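Local coordinates for protein nucleoside kinase (PDB 2C4E) that phosphorylates a range of nucleosides, above all inosine, guanosine and cytidine, to their monophosphates with ATP as the best phosphate donor, at residues A148-F159 and L173-F184; I222-P232 and L263-A271. All coordinates share one frame; numbering follows the deposited sequence.

In the fold
Along the chain the two contacts come in series, and contact 1 is complete before contact 2 begins. Contact 1 closes a short loop: helix 141-151 and strand 156-159 lead through helix 170-178 to strand 182-186, which returns beside 156-159. The chain then runs through strand 210-214 into the hairpin 220-231. Contact 2 closes a longer loop, with helix 245-258 between its segments, and lays helix 263-277 on the hairpin. Both contacts belong to the large eight-stranded sheet, contact 1 at its parallel middle and contact 2 at its antiparallel edge. They neither nest nor cross, but F182 packs against L263 where they touch.

Contact 1. Residues A148-F159 and L173-F184; sequences AKKAYGNNLVSF and LLEIIEHTNFLF
The imidazole of H179 meets K149 over one face and Y152 at its edge. K149 CG sits over the centre of that face, 3.6 Å from the centroid and 2° off its normal, a CH-pi contact. Y152 CB is the atom at the edge. The H179 and Y152 ring planes are turned 73° apart. H179 CA in turn lies over one face of the Y152 ring, and E178 O comes over the same face, both atoms offset toward the rim. With CG anti to the backbone N (chi1 -170°), Y152 lays its ring along the turn after helix 170-178. A water joins Y152 OH to T180 O. Beyond the imidazole, the K149 chain bends at chi3 and NZ forms a salt bridge with E175 OE2, 2.9 Å away on the anti side of the carboxylate and tilted out of its plane.

On the buried side, F159 and I176 cross at about a right angle. I176 CD1 lies over one face of the phenyl ring, offset toward the rim, while I176 CG2 touches F159 CE2 at 3.5 Å. T180 OG1 lies 3.6 Å from F159 CB and is hydrogen-bonded to I176 O. The backbones pair as parallel strands. V157 O accepts from both N181 N (2.8 Å) and F182 N (3.0 Å). F159 N then donates to F182 O, and F184 N to F159 O. S158 and F182 face helix 245-258, and S158 OG bonds to H135. This is a beta-alpha-beta unit, strand 156-159, helix 170-178 and strand 182-186, in the central sheet of the ribokinase fold.

Contact 2. Residues I222-P232 and L263-A271; sequences IYTKDKKIEIP and LEKCGLIGA
I231 reaches from the edge strand onto the backbone of helix 263-277 at G267. From CB its side chain forks. CG2, anti to the backbone N, lies 3.5 Å from G267 O and also touches L268 CD2 and A271 CB. The other branch starts at CG1, 4.1 Å from G267 CA. A bend at chi2 (-65°) then carries CD1 to 3.6 Å from E264 O. One isoleucine thus spans two turns of the helix, from E264 to A271. G267 has no side chain, and both I231 CD1 and I222 CD1 come up to its CA.

I222, on the neighbouring strand of the hairpin, sends CD1 to 3.3 Å from L263 O. That carbonyl accepts the helix hydrogen bond from G267 N; the methyl only packs against it. I229 lays CG2 against the aliphatic stem of E264, 3.8 Å from its CG. E264 runs extended beyond CG, and a water bridges OE2 to E230 O. At the hairpin turn T224 CG2 meets L263 CD1 at 3.7 Å. At the far end P232 CD rests on L268 CD2, and P232 O lies 3.6 Å from A271 CB.

The axes of strand 228-231 and helix segment 263-271 come within 8.5 Å, 25° from parallel. Helix 245-258 borders the same contact: F253 touches I222, and Y257 touches L263. Helix 263-277 thus packs over the last two strands of the eight-stranded sheet, 220-223 and 228-231. No direct hydrogen bond crosses between the segments. Aliphatic side chains meet helix backbone at L263, E264 and G267 and the side chains of L263, E264, L268 and A271. The water is the polar link at the rim, so cohesion here rests mainly on apolar packing and close fit.

Contact 1. Residues A148-F159 and L173-F184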
loop_
_atom_site.group_PDB
_atom_site.type_symbol
_atom_site.label_atom_id
_atom_site.label_comp_id
_atom_site.label_asym_id
_atom_site.label_seq_id
_atom_site.Cartn_x
_atom_site.Cartn_y
_atom_site.Cartn_z
ATOM N N ALA A 148 -1.187 2.207 -31.573
ATOM C CA ALA A 148 -0.445 3.100 -32.465
ATOM C C ALA A 148 -0.544 2.603 -33.890
ATOM O O ALA A 148 -0.802 3.376 -34.788
ATOM C CB ALA A 148 1.007 3.195 -32.058
ATOM N N LYS A 149 -0.347 1.298 -34.087
ATOM C CA LYS A 149 -0.335 0.739 -35.440
ATOM C C LYS A 149 -1.724 0.752 -36.073
ATOM O O LYS A 149 -1.846 0.963 -37.275
ATOM C CB LYS A 149 0.302 -0.664 -35.445
ATOM C CG LYS A 149 1.806 -0.603 -35.214
ATOM C CD LYS A 149 2.501 -1.956 -35.129
ATOM C CE LYS A 149 2.740 -2.572 -36.490
ATOM N NZ LYS A 149 3.732 -3.680 -36.405
ATOM N N LYS A 150 -2.780 0.585 -35.281
ATOM C CA LYS A 150 -4.144 0.682 -35.800
ATOM C C LYS A 150 -4.578 2.112 -36.127
ATOM O O LYS A 150 -5.257 2.356 -37.143
ATOM C CB LYS A 150 -5.132 0.075 -34.803
ATOM C CG LYS A 150 -6.514 -0.231 -35.397
ATOM C CD LYS A 150 -7.392 -0.920 -34.368
ATOM C CE LYS A 150 -8.772 -1.208 -34.914
ATOM N NZ LYS A 150 -8.763 -2.217 -36.000
ATOM N N ALA A 151 -4.181 3.051 -35.281
ATOM C CA ALA A 151 -4.603 4.444 -35.406
ATOM C C ALA A 151 -3.782 5.204 -36.435
ATOM O O ALA A 151 -4.296 6.057 -37.153
ATOM C CB ALA A 151 -4.520 5.135 -34.065
ATOM N N TYR A 152 -2.497 4.906 -36.541
ATOM C CA TYR A 152 -1.644 5.726 -37.395
ATOM C C TYR A 152 -2.141 5.720 -38.848
ATOM O O TYR A 152 -2.465 4.686 -39.424
ATOM C CB TYR A 152 -0.201 5.240 -37.311
ATOM C CG TYR A 152 0.828 6.138 -37.947
ATOM C CD1 TYR A 152 1.234 7.321 -37.331
ATOM C CD2 TYR A 152 1.384 5.810 -39.180
ATOM C CE1 TYR A 152 2.201 8.150 -37.926
ATOM C CE2 TYR A 152 2.338 6.629 -39.773
ATOM C CZ TYR A 152 2.731 7.802 -39.133
ATOM O OH TYR A 152 3.691 8.593 -39.728
ATOM N N GLY A 153 -2.206 6.908 -39.421
ATOM C CA GLY A 153 -2.678 7.080 -40.775
ATOM C C GLY A 153 -4.170 7.278 -40.838
ATOM O O GLY A 153 -4.709 7.446 -41.920
ATOM N N ASN A 154 -4.826 7.282 -39.677
ATOM C CA ASN A 154 -6.258 7.519 -39.573
ATOM C C ASN A 154 -6.407 8.643 -38.544
ATOM O O ASN A 154 -6.721 9.774 -38.905
ATOM C CB ASN A 154 -6.983 6.237 -39.154
ATOM C CG ASN A 154 -8.491 6.424 -38.977
ATOM O OD1 ASN A 154 -9.184 5.533 -38.468
ATOM N ND2 ASN A 154 -8.998 7.559 -39.408
ATOM N N ASN A 155 -6.148 8.336 -37.285
ATOM C CA ASN A 155 -6.099 9.329 -36.214
ATOM C C ASN A 155 -4.675 9.805 -36.034
ATOM O O ASN A 155 -3.729 9.059 -36.291
ATOM C CB ASN A 155 -6.553 8.712 -34.888
ATOM C CG ASN A 155 -7.599 7.671 -35.085
ATOM O OD1 ASN A 155 -7.293 6.492 -35.308
ATOM N ND2 ASN A 155 -8.859 8.102 -35.072
ATOM N N LEU A 156 -4.494 11.022 -35.542
ATOM C CA LEU A 156 -3.157 11.432 -35.137
ATOM C C LEU A 156 -2.796 10.652 -33.884
ATOM O O LEU A 156 -3.629 10.500 -33.002
ATOM C CB LEU A 156 -3.117 12.916 -34.848
ATOM C CG LEU A 156 -3.230 13.748 -36.129
ATOM C CD1 LEU A 156 -3.400 15.206 -35.755
ATOM C CD2 LEU A 156 -1.995 13.567 -37.033
ATOM N N VAL A 157 -1.581 10.130 -33.835
ATOM C CA VAL A 157 -1.114 9.393 -32.686
ATOM C C VAL A 157 -0.172 10.248 -31.869
ATOM O O VAL A 157 0.788 10.793 -32.393
ATOM C CB VAL A 157 -0.403 8.110 -33.121
ATOM C CG1 VAL A 157 0.249 7.435 -31.939
ATOM C CG2 VAL A 157 -1.411 7.186 -33.846
ATOM N N SER A 158 -0.463 10.342 -30.578
ATOM C CA SER A 158 0.405 10.985 -29.601
ATOM C C SER A 158 0.887 9.892 -28.646
ATOM O O SER A 158 0.118 9.020 -28.262
ATOM C CB SER A 158 -0.363 12.087 -28.860
ATOM O OG SER A 158 0.375 12.590 -27.752
ATOM N N PHE A 159 2.163 9.936 -28.272
ATOM C CA PHE A 159 2.782 8.861 -27.486
ATOM C C PHE A 159 3.826 9.436 -26.555
ATOM O O PHE A 159 4.620 10.278 -26.943
ATOM C CB PHE A 159 3.448 7.843 -28.432
ATOM C CG PHE A 159 4.217 6.768 -27.746
ATOM C CD1 PHE A 159 3.598 5.951 -26.818
ATOM C CD2 PHE A 159 5.560 6.558 -28.042
ATOM C CE1 PHE A 159 4.316 4.931 -26.181
ATOM C CE2 PHE A 159 6.286 5.547 -27.390
ATOM C CZ PHE A 159 5.655 4.742 -26.471
ATOM N N LEU A 173 10.673 0.092 -29.738
ATOM C CA LEU A 173 10.611 1.545 -29.618
ATOM C C LEU A 173 10.629 2.203 -30.983
ATOM O O LEU A 173 9.897 3.165 -31.220
ATOM C CB LEU A 173 11.772 2.075 -28.763
ATOM C CG LEU A 173 11.701 3.555 -28.394
ATOM C CD1 LEU A 173 10.397 3.859 -27.653
ATOM C CD2 LEU A 173 12.931 3.949 -27.556
ATOM N N LEU A 174 11.450 1.678 -31.882
ATOM C CA LEU A 174 11.529 2.197 -33.232
ATOM C C LEU A 174 10.169 1.998 -33.885
ATOM O O LEU A 174 9.641 2.908 -34.500
ATOM C CB LEU A 174 12.622 1.481 -34.025
ATOM C CG LEU A 174 12.856 1.947 -35.456
ATOM C CD1 LEU A 174 13.242 3.421 -35.497
ATOM C CD2 LEU A 174 13.955 1.078 -36.102
ATOM N N GLU A 175 9.571 0.834 -33.676
ATOM C CA GLU A 175 8.267 0.536 -34.298
ATOM C C GLU A 175 7.146 1.466 -33.837
ATOM O O GLU A 175 6.393 1.960 -34.657
ATOM C CB GLU A 175 7.875 -0.925 -34.067
ATOM C CG GLU A 175 6.641 -1.356 -34.843
ATOM C CD GLU A 175 6.850 -1.468 -36.349
ATOM O OE1 GLU A 175 7.980 -1.238 -36.850
ATOM O OE2 GLU A 175 5.865 -1.806 -37.036
ATOM N N ILE A 176 7.021 1.725 -32.538
ATOM C CA ILE A 176 5.949 2.600 -32.091
ATOM C C ILE A 176 6.198 4.052 -32.524
ATOM O O ILE A 176 5.263 4.761 -32.882
ATOM C CB ILE A 176 5.704 2.453 -30.569
ATOM C CG1 ILE A 176 4.359 3.061 -30.186
ATOM C CG2 ILE A 176 6.844 3.081 -29.742
ATOM C CD1 ILE A 176 3.814 2.532 -28.888
ATOM N N ILE A 177 7.454 4.482 -32.515
ATOM C CA ILE A 177 7.807 5.827 -32.955
ATOM C C ILE A 177 7.499 6.014 -34.442
ATOM O O ILE A 177 7.128 7.103 -34.860
ATOM C CB ILE A 177 9.293 6.154 -32.635
ATOM C CG1 ILE A 177 9.439 6.374 -31.145
ATOM C CG2 ILE A 177 9.784 7.367 -33.430
ATOM C CD1 ILE A 177 10.903 6.614 -30.704
ATOM N N GLU A 178 7.608 4.937 -35.223
ATOM C CA GLU A 178 7.363 5.018 -36.645
ATOM C C GLU A 178 5.852 5.170 -36.878
ATOM O O GLU A 178 5.434 5.549 -37.962
ATOM C CB GLU A 178 8.014 3.845 -37.405
ATOM C CG GLU A 178 9.537 4.048 -37.403
ATOM C CD GLU A 178 10.332 3.128 -38.291
ATOM O OE1 GLU A 178 9.957 1.943 -38.415
ATOM O OE2 GLU A 178 11.364 3.606 -38.827
ATOM N N HIS A 179 5.067 4.905 -35.837
ATOM C CA HIS A 179 3.601 5.086 -35.870
ATOM C C HIS A 179 3.136 6.185 -34.927
ATOM O O HIS A 179 2.015 6.146 -34.409
ATOM C CB HIS A 179 2.933 3.777 -35.515
ATOM C CG HIS A 179 3.267 2.673 -36.461
ATOM N ND1 HIS A 179 2.443 2.296 -37.498
ATOM C CD2 HIS A 179 4.362 1.883 -36.542
ATOM C CE1 HIS A 179 3.019 1.314 -38.172
ATOM N NE2 HIS A 179 4.180 1.038 -37.605
ATOM N N THR A 180 4.004 7.176 -34.715
ATOM C CA THR A 180 3.700 8.296 -33.832
ATOM C C THR A 180 3.774 9.610 -34.598
ATOM O O THR A 180 4.695 9.813 -35.367
ATOM C CB THR A 180 4.701 8.350 -32.666
ATOM O OG1 THR A 180 4.527 7.210 -31.822
ATOM C CG2 THR A 180 4.369 9.507 -31.744
ATOM N N ASN A 181 2.787 10.476 -34.393
ATOM C CA ASN A 181 2.819 11.851 -34.906
ATOM C C ASN A 181 3.431 12.832 -33.903
ATOM O O ASN A 181 4.315 13.588 -34.274
ATOM C CB ASN A 181 1.428 12.322 -35.333
ATOM C CG ASN A 181 0.889 11.516 -36.482
ATOM O OD1 ASN A 181 1.232 11.747 -37.685
ATOM N ND2 ASN A 181 0.089 10.533 -36.152
ATOM N N PHE A 182 2.973 12.818 -32.651
ATOM C CA PHE A 182 3.528 13.665 -31.596
ATOM C C PHE A 182 4.184 12.761 -30.584
ATOM O O PHE A 182 3.511 11.927 -29.977
ATOM C CB PHE A 182 2.467 14.456 -30.822
ATOM C CG PHE A 182 1.499 15.241 -31.669
ATOM C CD1 PHE A 182 0.276 14.684 -32.020
ATOM C CD2 PHE A 182 1.773 16.532 -32.057
ATOM C CE1 PHE A 182 -0.640 15.405 -32.772
ATOM C CE2 PHE A 182 0.842 17.276 -32.809
ATOM C CZ PHE A 182 -0.348 16.704 -33.163
ATOM N N LEU A 183 5.492 12.914 -30.406
ATOM C CA LEU A 183 6.262 12.141 -29.453
ATOM C C LEU A 183 6.704 13.058 -28.323
ATOM O O LEU A 183 7.418 14.043 -28.547
ATOM C CB LEU A 183 7.466 11.524 -30.147
ATOM C CG LEU A 183 8.452 10.726 -29.293
ATOM C CD1 LEU A 183 7.715 9.514 -28.702
ATOM C CD2 LEU A 183 9.606 10.310 -30.171
ATOM N N PHE A 184 6.249 12.741 -27.124
ATOM C CA PHE A 184 6.614 13.461 -25.920
ATOM C C PHE A 184 7.583 12.619 -25.092
ATOM O O PHE A 184 7.351 11.433 -24.881
ATOM C CB PHE A 184 5.380 13.721 -25.051
ATOM C CG PHE A 184 4.352 14.650 -25.648
ATOM C CD1 PHE A 184 3.302 14.147 -26.434
ATOM C CD2 PHE A 184 4.362 16.003 -25.363
ATOM C CE1 PHE A 184 2.328 14.997 -26.953
ATOM C CE2 PHE A 184 3.398 16.841 -25.881
ATOM C CZ PHE A 184 2.381 16.343 -26.668
HETATM O O HOH W 1 4.516 10.630 -38.170
#

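Contact 2. Residues I222-P232 and L263-A271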
loop_
_atom_site.group_PDB
_atom_site.type_symbol
_atom_site.label_atom_id
_atom_site.label_comp_id
_atom_site.label_asym_id
_atom_site.label_seq_id
_atom_site.Cartn_x
_atom_site.Cartn_y
_atom_site.Cartn_z
ATOM N N ILE A 222 9.971 22.142 -28.620
ATOM C CA ILE A 222 9.292 21.446 -29.685
ATOM C C ILE A 222 10.169 21.443 -30.928
ATOM O O ILE A 222 10.584 22.497 -31.401
ATOM C CB ILE A 222 7.966 22.163 -30.012
ATOM C CG1 ILE A 222 7.100 22.283 -28.753
ATOM C CG2 ILE A 222 7.252 21.426 -31.135
ATOM C CD1 ILE A 222 6.016 23.353 -28.861
ATOM N N TYR A 223 10.440 20.260 -31.467
ATOM C CA TYR A 223 11.204 20.138 -32.702
ATOM C C TYR A 223 10.294 19.661 -33.799
ATOM O O TYR A 223 9.593 18.672 -33.626
ATOM C CB TYR A 223 12.323 19.105 -32.554
ATOM C CG TYR A 223 13.339 19.435 -31.511
ATOM C CD1 TYR A 223 13.253 18.911 -30.225
ATOM C CD2 TYR A 223 14.413 20.261 -31.813
ATOM C CE1 TYR A 223 14.217 19.206 -29.271
ATOM C CE2 TYR A 223 15.371 20.553 -30.871
ATOM C CZ TYR A 223 15.260 20.032 -29.596
ATOM O OH TYR A 223 16.240 20.337 -28.667
ATOM N N THR A 224 10.290 20.369 -34.918
ATOM C CA THR A 224 9.688 19.872 -36.152
ATOM C C THR A 224 10.755 19.893 -37.247
ATOM O O THR A 224 11.884 20.319 -37.014
ATOM C CB THR A 224 8.499 20.738 -36.557
ATOM O OG1 THR A 224 8.949 22.061 -36.881
ATOM C CG2 THR A 224 7.552 20.956 -35.379
ATOM N N LYS A 225 10.401 19.442 -38.444
ATOM C CA LYS A 225 11.340 19.456 -39.567
ATOM C C LYS A 225 11.805 20.870 -39.869
ATOM O O LYS A 225 12.976 21.098 -40.163
ATOM C CB LYS A 225 10.696 18.834 -40.808
ATOM C CG LYS A 225 10.551 17.321 -40.737
ATOM C CD LYS A 225 10.032 16.748 -42.047
ATOM C CE LYS A 225 9.712 15.268 -41.926
ATOM N NZ LYS A 225 8.786 14.805 -42.993
ATOM N N ASP A 226 10.882 21.820 -39.751
ATOM C CA ASP A 226 11.116 23.207 -40.135
ATOM C C ASP A 226 11.716 24.077 -39.027
ATOM O O ASP A 226 12.341 25.095 -39.327
ATOM C CB ASP A 226 9.788 23.843 -40.578
ATOM C CG ASP A 226 9.290 23.304 -41.914
ATOM O OD1 ASP A 226 9.710 23.846 -42.961
ATOM O OD2 ASP A 226 8.476 22.355 -42.015
ATOM N N LYS A 227 11.532 23.686 -37.764
ATOM C CA LYS A 227 11.670 24.622 -36.644
ATOM C C LYS A 227 12.063 23.967 -35.314
ATOM O O LYS A 227 11.704 22.827 -35.049
ATOM C CB LYS A 227 10.316 25.328 -36.435
ATOM C CG LYS A 227 10.350 26.840 -36.417
ATOM C CD LYS A 227 9.014 27.415 -35.915
ATOM C CE LYS A 227 8.034 27.655 -37.056
ATOM N NZ LYS A 227 6.663 27.947 -36.553
ATOM N N LYS A 228 12.766 24.717 -34.472
ATOM C CA LYS A 228 12.938 24.392 -33.055
ATOM C C LYS A 228 12.304 25.524 -32.236
ATOM O O LYS A 228 12.711 26.691 -32.353
ATOM C CB LYS A 228 14.422 24.242 -32.703
ATOM C CG LYS A 228 14.743 24.197 -31.207
ATOM C CD LYS A 228 16.258 24.118 -30.976
ATOM C CE LYS A 228 16.607 24.075 -29.494
ATOM N NZ LYS A 228 18.083 24.144 -29.258
ATOM N N ILE A 229 11.323 25.180 -31.407
ATOM C CA ILE A 229 10.540 26.153 -30.656
ATOM C C ILE A 229 10.796 25.996 -29.173
ATOM O O ILE A 229 10.492 24.964 -28.591
ATOM C CB ILE A 229 9.027 25.958 -30.904
ATOM C CG1 ILE A 229 8.728 25.897 -32.407
ATOM C CG2 ILE A 229 8.237 27.060 -30.202
ATOM C CD1 ILE A 229 7.301 25.468 -32.717
ATOM N N GLU A 230 11.323 27.046 -28.555
ATOM C CA GLU A 230 11.593 27.037 -27.130
ATOM C C GLU A 230 10.403 27.587 -26.352
ATOM O O GLU A 230 9.941 28.697 -26.610
ATOM C CB GLU A 230 12.844 27.861 -26.846
ATOM C CG GLU A 230 14.062 27.312 -27.561
ATOM C CD GLU A 230 14.987 26.561 -26.630
ATOM O OE1 GLU A 230 14.502 25.620 -25.973
ATOM O OE2 GLU A 230 16.182 26.916 -26.549
ATOM N N ILE A 231 9.926 26.799 -25.398
ATOM C CA ILE A 231 8.770 27.138 -24.582
ATOM C C ILE A 231 9.258 27.339 -23.162
ATOM O O ILE A 231 9.855 26.430 -22.599
ATOM C CB ILE A 231 7.740 25.980 -24.592
ATOM C CG1 ILE A 231 7.406 25.543 -26.019
ATOM C CG2 ILE A 231 6.492 26.377 -23.820
ATOM C CD1 ILE A 231 6.698 26.608 -26.855
ATOM N N PRO A 232 9.029 28.510 -22.567
ATOM C CA PRO A 232 9.455 28.712 -21.185
ATOM C C PRO A 232 8.561 27.965 -20.209
ATOM O O PRO A 232 7.439 27.546 -20.546
ATOM C CB PRO A 232 9.342 30.235 -20.982
ATOM C CG PRO A 232 8.941 30.808 -22.306
ATOM C CD PRO A 232 8.379 29.713 -23.116
ATOM N N LEU A 263 1.825 25.125 -33.059
ATOM C CA LEU A 263 2.500 24.289 -32.072
ATOM C C LEU A 263 3.126 25.104 -30.959
ATOM O O LEU A 263 3.150 24.662 -29.817
ATOM C CB LEU A 263 3.540 23.385 -32.737
ATOM C CG LEU A 263 2.917 22.329 -33.660
ATOM C CD1 LEU A 263 3.990 21.514 -34.351
ATOM C CD2 LEU A 263 1.960 21.379 -32.969
ATOM N N GLU A 264 3.613 26.310 -31.257
ATOM C CA GLU A 264 4.162 27.138 -30.200
ATOM C C GLU A 264 3.098 27.427 -29.150
ATOM O O GLU A 264 3.344 27.285 -27.962
ATOM C CB GLU A 264 4.727 28.456 -30.721
ATOM C CG GLU A 264 5.278 29.336 -29.615
ATOM C CD GLU A 264 6.121 30.490 -30.126
ATOM O OE1 GLU A 264 6.086 30.774 -31.338
ATOM O OE2 GLU A 264 6.831 31.105 -29.306
ATOM N N LYS A 265 1.918 27.845 -29.584
ATOM C CA LYS A 265 0.837 28.101 -28.623
ATOM C C LYS A 265 0.433 26.830 -27.892
ATOM O O LYS A 265 0.111 26.876 -26.705
ATOM C CB LYS A 265 -0.372 28.763 -29.286
ATOM C CG LYS A 265 -1.480 29.132 -28.295
ATOM C CD LYS A 265 -2.285 30.361 -28.751
ATOM C CE LYS A 265 -3.555 30.540 -27.940
ATOM N NZ LYS A 265 -4.238 31.794 -28.322
ATOM N N CYS A 266 0.473 25.689 -28.577
ATOM C CA CYS A 266 0.206 24.424 -27.908
ATOM C C CYS A 266 1.181 24.218 -26.765
ATOM O O CYS A 266 0.783 23.824 -25.667
ATOM C CB CYS A 266 0.277 23.255 -28.877
ATOM S SG CYS A 266 -1.061 23.247 -30.090
ATOM N N GLY A 267 2.457 24.506 -27.006
ATOM C CA GLY A 267 3.474 24.384 -25.982
ATOM C C GLY A 267 3.221 25.306 -24.805
ATOM O O GLY A 267 3.363 24.895 -23.658
ATOM N N LEU A 268 2.842 26.548 -25.103
ATOM C CA LEU A 268 2.585 27.554 -24.073
ATOM C C LEU A 268 1.376 27.190 -23.227
ATOM O O LEU A 268 1.401 27.340 -22.017
ATOM C CB LEU A 268 2.389 28.936 -24.706
ATOM C CG LEU A 268 3.620 29.569 -25.367
ATOM C CD1 LEU A 268 3.185 30.737 -26.276
ATOM C CD2 LEU A 268 4.620 30.043 -24.336
ATOM N N ILE A 269 0.331 26.668 -23.863
ATOM C CA ILE A 269 -0.826 26.189 -23.127
ATOM C C ILE A 269 -0.449 24.995 -22.259
ATOM O O ILE A 269 -0.896 24.911 -21.121
ATOM C CB ILE A 269 -1.985 25.848 -24.093
ATOM C CG1 ILE A 269 -2.519 27.126 -24.750
ATOM C CG2 ILE A 269 -3.069 25.054 -23.381
ATOM C CD1 ILE A 269 -3.377 28.017 -23.854
ATOM N N GLY A 270 0.351 24.066 -22.786
ATOM C CA GLY A 270 0.820 22.950 -21.984
ATOM C C GLY A 270 1.544 23.430 -20.728
ATOM O O GLY A 270 1.262 22.983 -19.607
ATOM N N ALA A 271 2.454 24.374 -20.929
ATOM C CA ALA A 271 3.232 24.964 -19.837
ATOM C C ALA A 271 2.322 25.642 -18.817
ATOM O O ALA A 271 2.474 25.444 -17.615
ATOM C CB ALA A 271 4.224 25.956 -20.382
HETATM O O HOH W 2 7.764 30.229 -26.735
#